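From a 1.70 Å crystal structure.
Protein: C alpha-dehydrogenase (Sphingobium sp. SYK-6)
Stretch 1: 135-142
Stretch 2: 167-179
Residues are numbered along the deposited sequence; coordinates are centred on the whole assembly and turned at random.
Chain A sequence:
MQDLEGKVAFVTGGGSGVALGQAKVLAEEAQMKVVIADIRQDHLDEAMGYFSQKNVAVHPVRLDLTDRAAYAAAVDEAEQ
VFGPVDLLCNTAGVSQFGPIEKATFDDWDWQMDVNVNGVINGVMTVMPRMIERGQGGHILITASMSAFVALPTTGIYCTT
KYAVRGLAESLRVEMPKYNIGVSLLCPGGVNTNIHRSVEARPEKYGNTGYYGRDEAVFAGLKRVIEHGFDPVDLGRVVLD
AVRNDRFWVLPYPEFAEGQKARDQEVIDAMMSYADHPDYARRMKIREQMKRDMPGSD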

ATOM      1  N   GLN A 135     -19.451   8.633 -20.823  1.00 34.10           N
ATOM      2  CA  GLN A 135     -18.919   9.928 -21.248  1.00 36.25           C
ATOM      3  C   GLN A 135     -17.552  10.201 -20.630  1.00 38.13           C
ATOM      4  O   GLN A 135     -17.104  11.346 -20.572  1.00 41.82           O
ATOM      5  CB  GLN A 135     -19.879  11.063 -20.876  1.00 40.65           C
ATOM      6  CG  GLN A 135     -21.263  10.959 -21.500  1.00 48.36           C
ATOM      7  CD  GLN A 135     -21.244  11.077 -23.012  1.00 82.11           C
ATOM      8  OE1 GLN A 135     -20.237  11.459 -23.607  1.00 99.61           O
ATOM      9  NE2 GLN A 135     -22.366  10.753 -23.641  1.00100.04           N
ATOM     10  N   GLY A 136     -16.890   9.149 -20.169  1.00 35.51           N
ATOM     11  CA  GLY A 136     -15.581   9.296 -19.566  1.00 37.93           C
ATOM     12  C   GLY A 136     -15.662   9.941 -18.198  1.00 37.39           C
ATOM     13  O   GLY A 136     -16.731  10.022 -17.593  1.00 36.35           O
ATOM     14  N   GLY A 137     -14.520  10.406 -17.711  1.00 33.86           N
ATOM     15  CA  GLY A 137     -14.437  10.977 -16.383  1.00 31.11           C
ATOM     16  C   GLY A 137     -12.997  11.047 -15.921  1.00 30.34           C
ATOM     17  O   GLY A 137     -12.070  10.810 -16.696  1.00 31.02           O
ATOM     18  N   HIS A 138     -12.812  11.381 -14.652  1.00 30.44           N
ATOM     19  CA  HIS A 138     -11.479  11.442 -14.082  1.00 25.82           C
ATOM     20  C   HIS A 138     -11.530  11.161 -12.593  1.00 28.51           C
ATOM     21  O   HIS A 138     -12.464  11.574 -11.906  1.00 28.87           O
ATOM     22  CB  HIS A 138     -10.855  12.808 -14.345  1.00 31.07           C
ATOM     23  CG  HIS A 138      -9.364  12.821 -14.215  1.00 34.68           C
ATOM     24  ND1 HIS A 138      -8.523  12.644 -15.294  1.00 37.33           N
ATOM     25  CD2 HIS A 138      -8.565  12.980 -13.135  1.00 36.72           C
ATOM     26  CE1 HIS A 138      -7.269  12.699 -14.882  1.00 37.85           C
ATOM     27  NE2 HIS A 138      -7.266  12.903 -13.578  1.00 34.57           N
ATOM     28  N   ILE A 139     -10.526  10.440 -12.104  1.00 26.79           N
ATOM     29  CA  ILE A 139     -10.438  10.097 -10.694  1.00 25.18           C
ATOM     30  C   ILE A 139      -9.095  10.543 -10.137  1.00 28.22           C
ATOM     31  O   ILE A 139      -8.043  10.132 -10.623  1.00 31.24           O
ATOM     32  CB  ILE A 139     -10.617   8.583 -10.465  1.00 23.71           C
ATOM     33  CG1 ILE A 139     -11.988   8.131 -10.973  1.00 32.06           C
ATOM     34  CG2 ILE A 139     -10.487   8.242  -8.981  1.00 26.99           C
ATOM     35  CD1 ILE A 139     -12.126   6.632 -11.121  1.00 35.87           C
ATOM     36  N   LEU A 140      -9.149  11.395  -9.120  1.00 28.27           N
ATOM     37  CA  LEU A 140      -7.965  11.819  -8.385  1.00 24.43           C
ATOM     38  C   LEU A 140      -7.956  11.151  -7.032  1.00 21.91           C
ATOM     39  O   LEU A 140      -8.969  11.130  -6.332  1.00 24.11           O
ATOM     40  CB  LEU A 140      -7.930  13.340  -8.209  1.00 25.93           C
ATOM     41  CG  LEU A 140      -6.901  13.905  -7.215  1.00 38.86           C
ATOM     42  CD1 LEU A 140      -5.485  13.807  -7.769  1.00 42.93           C
ATOM     43  CD2 LEU A 140      -7.242  15.341  -6.838  1.00 45.94           C
ATOM     44  N   ILE A 141      -6.802  10.596  -6.679  1.00 27.48           N
ATOM     45  CA  ILE A 141      -6.551  10.108  -5.336  1.00 26.39           C
ATOM     46  C   ILE A 141      -5.400  10.922  -4.771  1.00 25.94           C
ATOM     47  O   ILE A 141      -4.335  11.015  -5.387  1.00 28.77           O
ATOM     48  CB  ILE A 141      -6.220   8.601  -5.319  1.00 23.87           C
ATOM     49  CG1 ILE A 141      -7.487   7.791  -5.592  1.00 25.16           C
ATOM     50  CG2 ILE A 141      -5.632   8.183  -3.966  1.00 24.55           C
ATOM     51  CD1 ILE A 141      -7.233   6.320  -5.880  1.00 28.19           C
ATOM     52  N   THR A 142      -5.636  11.540  -3.616  1.00 29.12           N
ATOM     53  CA  THR A 142      -4.592  12.268  -2.903  1.00 26.68           C
ATOM     54  C   THR A 142      -4.025  11.373  -1.822  1.00 27.48           C
ATOM     55  O   THR A 142      -4.683  11.098  -0.819  1.00 30.41           O
ATOM     56  CB  THR A 142      -5.118  13.572  -2.277  1.00 28.22           C
ATOM     57  OG1 THR A 142      -5.738  14.375  -3.292  1.00 27.83           O
ATOM     58  CG2 THR A 142      -3.987  14.364  -1.628  1.00 29.21           C
ATOM     59  N   LEU A 167      -4.183   1.169  -5.040  1.00 26.06           N
ATOM     60  CA  LEU A 167      -5.496   1.324  -5.653  1.00 27.34           C
ATOM     61  C   LEU A 167      -5.407   2.240  -6.867  1.00 27.01           C
ATOM     62  O   LEU A 167      -6.001   1.962  -7.910  1.00 26.00           O
ATOM     63  CB  LEU A 167      -6.508   1.882  -4.650  1.00 22.29           C
ATOM     64  CG  LEU A 167      -7.888   2.225  -5.222  1.00 26.51           C
ATOM     65  CD1 LEU A 167      -8.539   1.016  -5.874  1.00 26.00           C
ATOM     66  CD2 LEU A 167      -8.783   2.781  -4.129  1.00 27.79           C
ATOM     67  N   ALA A 168      -4.660   3.330  -6.730  1.00 25.27           N
ATOM     68  CA  ALA A 168      -4.499   4.281  -7.827  1.00 30.00           C
ATOM     69  C   ALA A 168      -3.813   3.633  -9.028  1.00 26.95           C
ATOM     70  O   ALA A 168      -4.264   3.790 -10.167  1.00 27.41           O
ATOM     71  CB  ALA A 168      -3.715   5.500  -7.366  1.00 27.11           C
ATOM     72  N   GLU A 169      -2.724   2.908  -8.782  1.00 25.09           N
ATOM     73  CA  GLU A 169      -2.003   2.254  -9.869  1.00 26.10           C
ATOM     74  C   GLU A 169      -2.871   1.171 -10.511  1.00 28.53           C
ATOM     75  O   GLU A 169      -2.725   0.871 -11.698  1.00 27.85           O
ATOM     76  CB  GLU A 169      -0.686   1.659  -9.366  1.00 27.34           C
ATOM     77  CG  GLU A 169       0.302   2.704  -8.882  1.00 28.89           C
ATOM     78  CD  GLU A 169       1.709   2.158  -8.743  1.00 40.71           C
ATOM     79  OE1 GLU A 169       2.268   1.686  -9.756  1.00 60.87           O
ATOM     80  OE2 GLU A 169       2.255   2.198  -7.617  1.00 28.91           O
ATOM     81  N   SER A 170      -3.784   0.601  -9.726  1.00 26.63           N
ATOM     82  CA  SER A 170      -4.719  -0.402 -10.234  1.00 28.75           C
ATOM     83  C   SER A 170      -5.774   0.233 -11.136  1.00 28.07           C
ATOM     84  O   SER A 170      -6.083  -0.286 -12.210  1.00 28.31           O
ATOM     85  CB  SER A 170      -5.388  -1.143  -9.077  1.00 30.11           C
ATOM     86  OG  SER A 170      -4.447  -1.947  -8.388  1.00 28.47           O
ATOM     87  N   LEU A 171      -6.327   1.356 -10.695  1.00 28.32           N
ATOM     88  CA  LEU A 171      -7.261   2.121 -11.517  1.00 28.95           C
ATOM     89  C   LEU A 171      -6.602   2.524 -12.831  1.00 36.81           C
ATOM     90  O   LEU A 171      -7.230   2.510 -13.890  1.00 30.22           O
ATOM     91  CB  LEU A 171      -7.734   3.370 -10.766  1.00 30.02           C
ATOM     92  CG  LEU A 171      -9.138   3.458 -10.149  1.00 43.79           C
ATOM     93  CD1 LEU A 171      -9.878   2.136 -10.059  1.00 34.96           C
ATOM     94  CD2 LEU A 171      -9.032   4.083  -8.773  1.00 30.79           C
ATOM     95  N   ARG A 172      -5.327   2.879 -12.748  1.00 28.09           N
ATOM     96  CA  ARG A 172      -4.575   3.336 -13.911  1.00 30.50           C
ATOM     97  C   ARG A 172      -4.566   2.294 -15.030  1.00 34.13           C
ATOM     98  O   ARG A 172      -4.540   2.645 -16.213  1.00 34.99           O
ATOM     99  CB  ARG A 172      -3.142   3.674 -13.502  1.00 31.55           C
ATOM    100  CG  ARG A 172      -2.347   4.396 -14.570  1.00 28.74           C
ATOM    101  CD  ARG A 172      -0.882   4.501 -14.197  1.00 32.81           C
ATOM    102  NE  ARG A 172      -0.134   5.295 -15.170  1.00 33.59           N
ATOM    103  CZ  ARG A 172       1.193   5.382 -15.208  1.00 34.84           C
ATOM    104  NH1 ARG A 172       1.933   4.721 -14.328  1.00 36.89           N
ATOM    105  NH2 ARG A 172       1.781   6.129 -16.133  1.00 37.95           N
ATOM    106  N   VAL A 173      -4.587   1.019 -14.656  1.00 29.62           N
ATOM    107  CA  VAL A 173      -4.571  -0.067 -15.632  1.00 31.73           C
ATOM    108  C   VAL A 173      -5.925  -0.231 -16.321  1.00 34.31           C
ATOM    109  O   VAL A 173      -5.988  -0.454 -17.528  1.00 35.97           O
ATOM    110  CB  VAL A 173      -4.185  -1.417 -14.970  1.00 47.61           C
ATOM    111  CG1 VAL A 173      -4.362  -2.588 -15.944  1.00 50.12           C
ATOM    112  CG2 VAL A 173      -2.756  -1.373 -14.461  1.00 45.17           C
ATOM    113  N   GLU A 174      -7.002  -0.124 -15.549  1.00 34.63           N
ATOM    114  CA  GLU A 174      -8.316  -0.556 -16.022  1.00 45.93           C
ATOM    115  C   GLU A 174      -9.229   0.575 -16.500  1.00 44.01           C
ATOM    116  O   GLU A 174     -10.190   0.320 -17.225  1.00 34.83           O
ATOM    117  CB  GLU A 174      -9.018  -1.351 -14.912  1.00 35.26           C
ATOM    118  CG  GLU A 174      -8.259  -2.625 -14.534  1.00 30.32           C
ATOM    119  CD  GLU A 174      -9.016  -3.532 -13.580  1.00 34.59           C
ATOM    120  OE1 GLU A 174     -10.259  -3.608 -13.665  1.00 31.66           O
ATOM    121  OE2 GLU A 174      -8.359  -4.188 -12.747  1.00 37.46           O
ATOM    122  N   MET A 175      -8.935   1.815 -16.124  1.00 31.46           N
ATOM    123  CA  MET A 175      -9.841   2.922 -16.443  1.00 30.77           C
ATOM    124  C   MET A 175      -9.688   3.536 -17.847  1.00 35.31           C
ATOM    125  O   MET A 175     -10.667   4.041 -18.398  1.00 34.56           O
ATOM    126  CB  MET A 175      -9.687   4.024 -15.395  1.00 36.28           C
ATOM    127  CG  MET A 175     -10.247   3.651 -14.023  1.00 37.22           C
ATOM    128  SD  MET A 175     -12.006   3.219 -14.051  1.00 33.49           S
ATOM    129  CE  MET A 175     -11.918   1.431 -14.086  1.00 32.06           C
ATOM    130  N   PRO A 176      -8.477   3.506 -18.434  1.00 36.96           N
ATOM    131  CA  PRO A 176      -8.344   4.144 -19.753  1.00 35.85           C
ATOM    132  C   PRO A 176      -9.264   3.589 -20.845  1.00 37.28           C
ATOM    133  O   PRO A 176      -9.661   4.355 -21.720  1.00 37.55           O
ATOM    134  CB  PRO A 176      -6.882   3.889 -20.110  1.00 39.03           C
ATOM    135  CG  PRO A 176      -6.197   3.828 -18.800  1.00 37.62           C
ATOM    136  CD  PRO A 176      -7.162   3.136 -17.880  1.00 36.59           C
ATOM    137  N   LYS A 177      -9.610   2.307 -20.801  1.00 34.92           N
ATOM    138  CA  LYS A 177     -10.491   1.745 -21.823  1.00 38.55           C
ATOM    139  C   LYS A 177     -11.917   2.295 -21.707  1.00 40.04           C
ATOM    140  O   LYS A 177     -12.724   2.133 -22.623  1.00 44.05           O
ATOM    141  CB  LYS A 177     -10.505   0.214 -21.750  1.00 47.58           C
ATOM    142  CG  LYS A 177     -11.030  -0.374 -20.455  1.00 39.16           C
ATOM    143  CD  LYS A 177     -11.049  -1.896 -20.530  1.00 45.25           C
ATOM    144  CE  LYS A 177     -11.634  -2.526 -19.276  1.00 54.24           C
ATOM    145  NZ  LYS A 177     -10.848  -2.196 -18.054  1.00 55.53           N
ATOM    146  N   TYR A 178     -12.215   2.951 -20.587  1.00 36.41           N
ATOM    147  CA  TYR A 178     -13.499   3.626 -20.389  1.00 32.31           C
ATOM    148  C   TYR A 178     -13.365   5.143 -20.511  1.00 35.20           C
ATOM    149  O   TYR A 178     -14.291   5.881 -20.173  1.00 43.01           O
ATOM    150  CB  TYR A 178     -14.085   3.282 -19.019  1.00 32.45           C
ATOM    151  CG  TYR A 178     -14.385   1.815 -18.823  1.00 41.66           C
ATOM    152  CD1 TYR A 178     -15.286   1.155 -19.646  1.00 43.13           C
ATOM    153  CD2 TYR A 178     -13.784   1.096 -17.802  1.00 42.59           C
ATOM    154  CE1 TYR A 178     -15.568  -0.184 -19.468  1.00 39.23           C
ATOM    155  CE2 TYR A 178     -14.061  -0.243 -17.614  1.00 35.45           C
ATOM    156  CZ  TYR A 178     -14.954  -0.879 -18.448  1.00 41.10           C
ATOM    157  OH  TYR A 178     -15.231  -2.212 -18.263  1.00 42.02           O
ATOM    158  N   ASN A 179     -12.207   5.595 -20.986  1.00 34.44           N
ATOM    159  CA  ASN A 179     -11.912   7.019 -21.114  1.00 35.66           C
ATOM    160  C   ASN A 179     -12.022   7.736 -19.771  1.00 34.11           C
ATOM    161  O   ASN A 179     -12.446   8.890 -19.699  1.00 35.07           O
ATOM    162  CB  ASN A 179     -12.839   7.669 -22.145  1.00 36.29           C
ATOM    163  CG  ASN A 179     -12.598   7.147 -23.549  1.00 50.35           C
ATOM    164  OD1 ASN A 179     -11.462   6.865 -23.930  1.00 76.81           O
ATOM    165  ND2 ASN A 179     -13.667   7.010 -24.325  1.00 84.44           N
TER
HETATM  166  O   HOH W   1     -16.949   6.286 -20.111  1.00 42.19           O

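The contact between these two stretches is a small, mostly apolar packing of a β-strand against a nearly antiparallel α-helix, closed at one end by a single backbone hydrogen bond and a bridging water. It illustrates how the layers of an α/β fold are joined: alternate strand residues face the helix, and the helix answers with one side of its surface. Strand 137-142 and the helix that includes residues 167-174 run at 163° to each other, with axes 9.6 Å apart at closest approach, and the two stretches together bury 304 Å².

On the strand, I139 and I141 point toward the helix, while H138, just before I139, points away and the side chain of L140, between the two isoleucines, is out of reach of the helix. Both isoleucines adopt the m, t rotamer, which extends CD1 into the interface. CD1 of I141 lies 3.9 Å from CB of A168, 4.2 Å from CG of L167 and 4.1 Å from CD2 of L171. The small side chain of A168 suits the place where the backbones draw near, its CA being 6.7 Å from CA of I141. One helical turn later, L171, whose chi1 of -105° lies between wells, also meets I139, with its CD2 4.4 Å from CG2 of that residue. Four residues after L171, M175 brings SD to 4.5 Å from CD1 of I139. All these side chains are buried, and branched or flexible apolar groups fill such space without leaving polar atoms unpaired.

At the glycine end, main chain replaces side chain. N of G137 donates a hydrogen bond to O of N179 (3.2 Å), and a water accepts from N of G136 (2.9 Å) while donating to O of Y178 (2.7 Å). G136 has positive phi, which favours glycine, and its CA sits 3.2 Å from O of N179; a CB here would clash with that oxygen at 2.7 Å.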